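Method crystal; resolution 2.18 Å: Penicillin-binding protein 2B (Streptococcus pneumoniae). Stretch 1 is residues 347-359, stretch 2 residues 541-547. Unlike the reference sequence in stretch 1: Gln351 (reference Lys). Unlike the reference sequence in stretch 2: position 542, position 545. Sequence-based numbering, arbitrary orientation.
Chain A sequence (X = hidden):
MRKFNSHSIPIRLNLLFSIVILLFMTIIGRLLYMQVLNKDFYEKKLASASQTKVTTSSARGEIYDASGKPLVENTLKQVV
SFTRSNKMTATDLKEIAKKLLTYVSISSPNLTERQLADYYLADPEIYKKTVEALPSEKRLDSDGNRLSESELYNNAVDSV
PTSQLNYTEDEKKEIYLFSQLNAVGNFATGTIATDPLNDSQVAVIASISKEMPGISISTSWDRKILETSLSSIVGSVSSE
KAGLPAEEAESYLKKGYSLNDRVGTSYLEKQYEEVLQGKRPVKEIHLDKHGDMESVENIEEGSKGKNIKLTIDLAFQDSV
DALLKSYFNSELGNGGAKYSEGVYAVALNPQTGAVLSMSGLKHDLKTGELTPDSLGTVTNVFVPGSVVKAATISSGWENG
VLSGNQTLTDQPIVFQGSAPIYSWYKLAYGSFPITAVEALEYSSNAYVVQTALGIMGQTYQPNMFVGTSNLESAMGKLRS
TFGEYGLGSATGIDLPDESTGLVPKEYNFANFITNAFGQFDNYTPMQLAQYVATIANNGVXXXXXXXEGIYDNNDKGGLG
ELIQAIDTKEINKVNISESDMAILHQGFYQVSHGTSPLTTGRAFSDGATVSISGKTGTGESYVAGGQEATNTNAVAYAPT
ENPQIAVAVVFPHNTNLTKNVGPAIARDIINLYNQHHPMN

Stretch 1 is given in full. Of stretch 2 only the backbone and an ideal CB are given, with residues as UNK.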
# COMPACT_ATOMS: atom_id res chain seq x y z
N ALA A 347 -5.11 9.81 -9.49
CA ALA A 347 -5.30 9.82 -10.93
C ALA A 347 -4.90 8.45 -11.46
O ALA A 347 -3.84 7.92 -11.11
CB ALA A 347 -4.36 10.90 -11.57
N LEU A 348 -5.71 7.91 -12.37
CA LEU A 348 -5.45 6.60 -12.99
C LEU A 348 -5.55 6.66 -14.51
O LEU A 348 -6.31 7.48 -15.04
CB LEU A 348 -6.50 5.59 -12.52
CG LEU A 348 -6.71 5.32 -11.02
CD1 LEU A 348 -7.82 4.29 -10.79
CD2 LEU A 348 -5.42 4.86 -10.37
N ASN A 349 -4.80 5.82 -15.21
CA ASN A 349 -4.96 5.60 -16.64
C ASN A 349 -6.10 4.58 -16.73
O ASN A 349 -5.93 3.45 -16.28
CB ASN A 349 -3.66 5.00 -17.20
CG ASN A 349 -3.71 4.67 -18.69
OD1 ASN A 349 -4.77 4.36 -19.26
ND2 ASN A 349 -2.55 4.70 -19.33
N PRO A 350 -7.26 4.99 -17.27
CA PRO A 350 -8.47 4.14 -17.32
C PRO A 350 -8.35 3.01 -18.35
O PRO A 350 -9.20 2.11 -18.36
CB PRO A 350 -9.56 5.10 -17.81
CG PRO A 350 -8.74 6.14 -18.68
CD PRO A 350 -7.46 6.31 -17.91
N GLN A 351 -7.34 3.06 -19.21
CA GLN A 351 -7.17 2.01 -20.23
C GLN A 351 -6.40 0.81 -19.67
O GLN A 351 -6.49 -0.27 -20.21
CB GLN A 351 -6.45 2.55 -21.48
CG GLN A 351 -7.33 3.45 -22.37
CD GLN A 351 -6.58 4.09 -23.55
OE1 GLN A 351 -5.35 4.01 -23.65
NE2 GLN A 351 -7.32 4.74 -24.46
N THR A 352 -5.62 1.02 -18.61
CA THR A 352 -4.69 -0.01 -18.14
C THR A 352 -4.66 -0.20 -16.62
O THR A 352 -4.15 -1.20 -16.12
CB THR A 352 -3.23 0.30 -18.55
OG1 THR A 352 -2.74 1.40 -17.77
CG2 THR A 352 -3.12 0.57 -20.06
N GLY A 353 -5.17 0.77 -15.87
CA GLY A 353 -5.11 0.65 -14.42
C GLY A 353 -3.83 1.26 -13.86
O GLY A 353 -3.68 1.34 -12.63
N ALA A 354 -2.94 1.74 -14.73
CA ALA A 354 -1.71 2.37 -14.26
C ALA A 354 -2.00 3.53 -13.32
O ALA A 354 -2.88 4.34 -13.62
CB ALA A 354 -0.87 2.85 -15.43
N VAL A 355 -1.26 3.63 -12.22
CA VAL A 355 -1.46 4.72 -11.26
C VAL A 355 -0.62 5.92 -11.67
O VAL A 355 0.60 5.82 -11.75
CB VAL A 355 -1.17 4.31 -9.80
CG1 VAL A 355 -1.08 5.56 -8.89
CG2 VAL A 355 -2.28 3.39 -9.26
N LEU A 356 -1.27 7.04 -11.99
CA LEU A 356 -0.54 8.24 -12.43
C LEU A 356 -0.04 9.05 -11.22
O LEU A 356 1.07 9.57 -11.25
CB LEU A 356 -1.42 9.12 -13.33
CG LEU A 356 -1.93 8.33 -14.54
CD1 LEU A 356 -2.96 9.16 -15.31
CD2 LEU A 356 -0.75 7.81 -15.42
N SER A 357 -0.86 9.12 -10.17
CA SER A 357 -0.42 9.64 -8.88
C SER A 357 -1.47 9.35 -7.83
O SER A 357 -2.65 9.22 -8.15
CB SER A 357 -0.17 11.15 -8.92
OG SER A 357 -1.41 11.80 -9.07
N MET A 358 -1.00 9.28 -6.59
CA MET A 358 -1.80 9.08 -5.40
C MET A 358 -1.28 10.10 -4.39
O MET A 358 -0.22 9.88 -3.81
CB MET A 358 -1.49 7.72 -4.74
CG MET A 358 -1.12 6.59 -5.66
SD MET A 358 -0.44 5.10 -4.90
CE MET A 358 -1.25 4.98 -3.28
N SER A 359 -2.03 11.17 -4.13
CA SER A 359 -1.52 12.29 -3.34
C SER A 359 -2.48 12.54 -2.21
O SER A 359 -3.70 12.47 -2.40
CB SER A 359 -1.51 13.57 -4.20
OG SER A 359 -0.36 13.64 -5.02
N UNK A 541 -13.91 -2.76 -15.27
CA UNK A 541 -13.21 -2.24 -14.11
C UNK A 541 -11.84 -2.89 -14.02
O UNK A 541 -11.71 -4.10 -14.16
CB UNK A 541 -14.01 -2.48 -12.83
N UNK A 542 -10.81 -2.08 -13.82
CA UNK A 542 -9.43 -2.54 -13.91
C UNK A 542 -8.73 -2.35 -12.57
O UNK A 542 -8.94 -1.35 -11.89
CB UNK A 542 -8.68 -1.80 -15.02
N UNK A 543 -7.92 -3.33 -12.17
CA UNK A 543 -7.15 -3.18 -10.95
C UNK A 543 -6.12 -2.08 -11.17
O UNK A 543 -5.42 -2.07 -12.19
CB UNK A 543 -6.48 -4.50 -10.55
N UNK A 544 -6.01 -1.17 -10.20
CA UNK A 544 -4.98 -0.14 -10.25
C UNK A 544 -3.64 -0.76 -9.90
O UNK A 544 -3.57 -1.66 -9.06
CB UNK A 544 -5.31 1.02 -9.30
N UNK A 545 -2.59 -0.36 -10.60
CA UNK A 545 -1.29 -0.96 -10.34
C UNK A 545 -0.26 0.16 -10.35
O UNK A 545 -0.28 1.02 -11.24
CB UNK A 545 -0.95 -2.04 -11.37
N UNK A 546 0.57 0.17 -9.31
CA UNK A 546 1.59 1.19 -9.12
C UNK A 546 2.88 0.77 -9.84
O UNK A 546 3.69 1.62 -10.25
CB UNK A 546 1.85 1.42 -7.63
N UNK A 547 3.09 -0.54 -9.96
CA UNK A 547 4.25 -1.07 -10.67
C UNK A 547 3.96 -1.24 -12.15
O UNK A 547 2.89 -1.74 -12.51
CB UNK A 547 4.68 -2.41 -10.07

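Position 541 has an extended backbone and a CA-to-CB bond that points away, with nothing of stretch 1 within 5.5 Å of its ideal CB. This contact sets no preference there. The residue is Arg541, whose guanidinium is hydrogen-bonded elsewhere in the structure.

At position 542 the CA-to-CB bond points toward the turn of stretch 1, with the ideal CB 4.4 Å from Gly353 CA. What waits there is mostly backbone, the peptides from Pro350 to Gly353, so an aliphatic chain of moderate length would pack well, and a polar one reaching a carbonyl is conceivable. The residue is Leu542, which differs from the reference Val. In its m,t rotamer it lays CD1 against the turn, 3.4 Å from Gln351 O and 3.5 Å from Thr352 N.

Position 543 turns its CB away, so many side chains would do; its carbonyl does the work. The residue is Ala543. Its O accepts a CA-H...O contact from Gly353 CA at 3.5 Å, and a water donates to both Ala543 O and Thr352 O, at 2.6 and 3.1 Å. Glycine is needed opposite this carbonyl: a CB on Gly353 would lie 2.2 Å from Ala543 O.

Position 544 has phi -75° and psi 140°, and its N makes no hydrogen bond to stretch 1. Its CB points sideways, 3.8 Å from Val355 CG2 and 4.0 Å from Leu348 CD2. A small aliphatic residue would suit, and proline is compatible with the angles. It is Pro544, with CB packed on Leu348 and Val355, while its CA approaches Gly353 O at 3.1 Å in a CA-H...O contact.

Position 545 is the single beta bridge, paired with Ala354: its N donates to Gly353 O at 2.9 Å, and its O accepts from Val355 N at 3.0 Å. These bonds suit almost any residue. The CB points sideways, but Thr352 O lies within reach of a longer chain, favouring a donor, and Ala354 CA, 5.3 Å from the ideal CB, offers a C-H that a flat ring could cover. The residue is His545, where the reference has Arg. At chi1 61° (p) its ring covers Ala354 CA, 4.0 Å from the ring centroid, and NE2 makes a weak hydrogen bond to Thr352 O at 3.2 Å; ND1 donates to the carbonyl O of position 547 at 2.8 Å, steadying the ring.

Position 546 points sideways near Val355 and Met358, an apolar setting for Ile, Leu, Val or Met. Ile546 fills it, CD1 3.7 Å from Met358 SD and CG1 4.1 Å from Val355 CG2.

Position 547 points away, beyond reach of stretch 1, leaving the choice open; it is Val547.

Stretch 2 541-547: RLAPHIV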
# COMPACT_ATOMS: atom_id res chain seq x y z
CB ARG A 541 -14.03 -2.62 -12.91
CG ARG A 541 -13.46 -2.19 -11.57
CD ARG A 541 -14.49 -2.61 -10.54
NE ARG A 541 -13.87 -2.58 -9.24
CZ ARG A 541 -13.81 -3.60 -8.41
NH1 ARG A 541 -14.39 -4.76 -8.67
NH2 ARG A 541 -13.17 -3.42 -7.27
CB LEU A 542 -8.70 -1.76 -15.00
CG LEU A 542 -9.13 -1.87 -16.47
CD1 LEU A 542 -8.08 -1.18 -17.36
CD2 LEU A 542 -9.32 -3.33 -16.93
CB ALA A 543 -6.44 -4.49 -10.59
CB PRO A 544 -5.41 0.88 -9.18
CG PRO A 544 -6.60 0.32 -8.49
CD PRO A 544 -6.83 -1.09 -8.99
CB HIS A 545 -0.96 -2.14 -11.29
CG HIS A 545 -0.90 -1.79 -12.75
ND1 HIS A 545 0.28 -1.49 -13.39
CD2 HIS A 545 -1.86 -1.77 -13.70
CE1 HIS A 545 0.03 -1.26 -14.67
NE2 HIS A 545 -1.26 -1.41 -14.88
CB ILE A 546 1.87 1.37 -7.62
CG1 ILE A 546 0.62 1.85 -6.88
CG2 ILE A 546 3.01 2.36 -7.40
CD1 ILE A 546 0.59 1.54 -5.39
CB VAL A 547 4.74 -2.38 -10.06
CG1 VAL A 547 5.83 -2.97 -10.94
CG2 VAL A 547 5.28 -2.15 -8.63
O HOH W 1 -4.80 -3.54 -14.21
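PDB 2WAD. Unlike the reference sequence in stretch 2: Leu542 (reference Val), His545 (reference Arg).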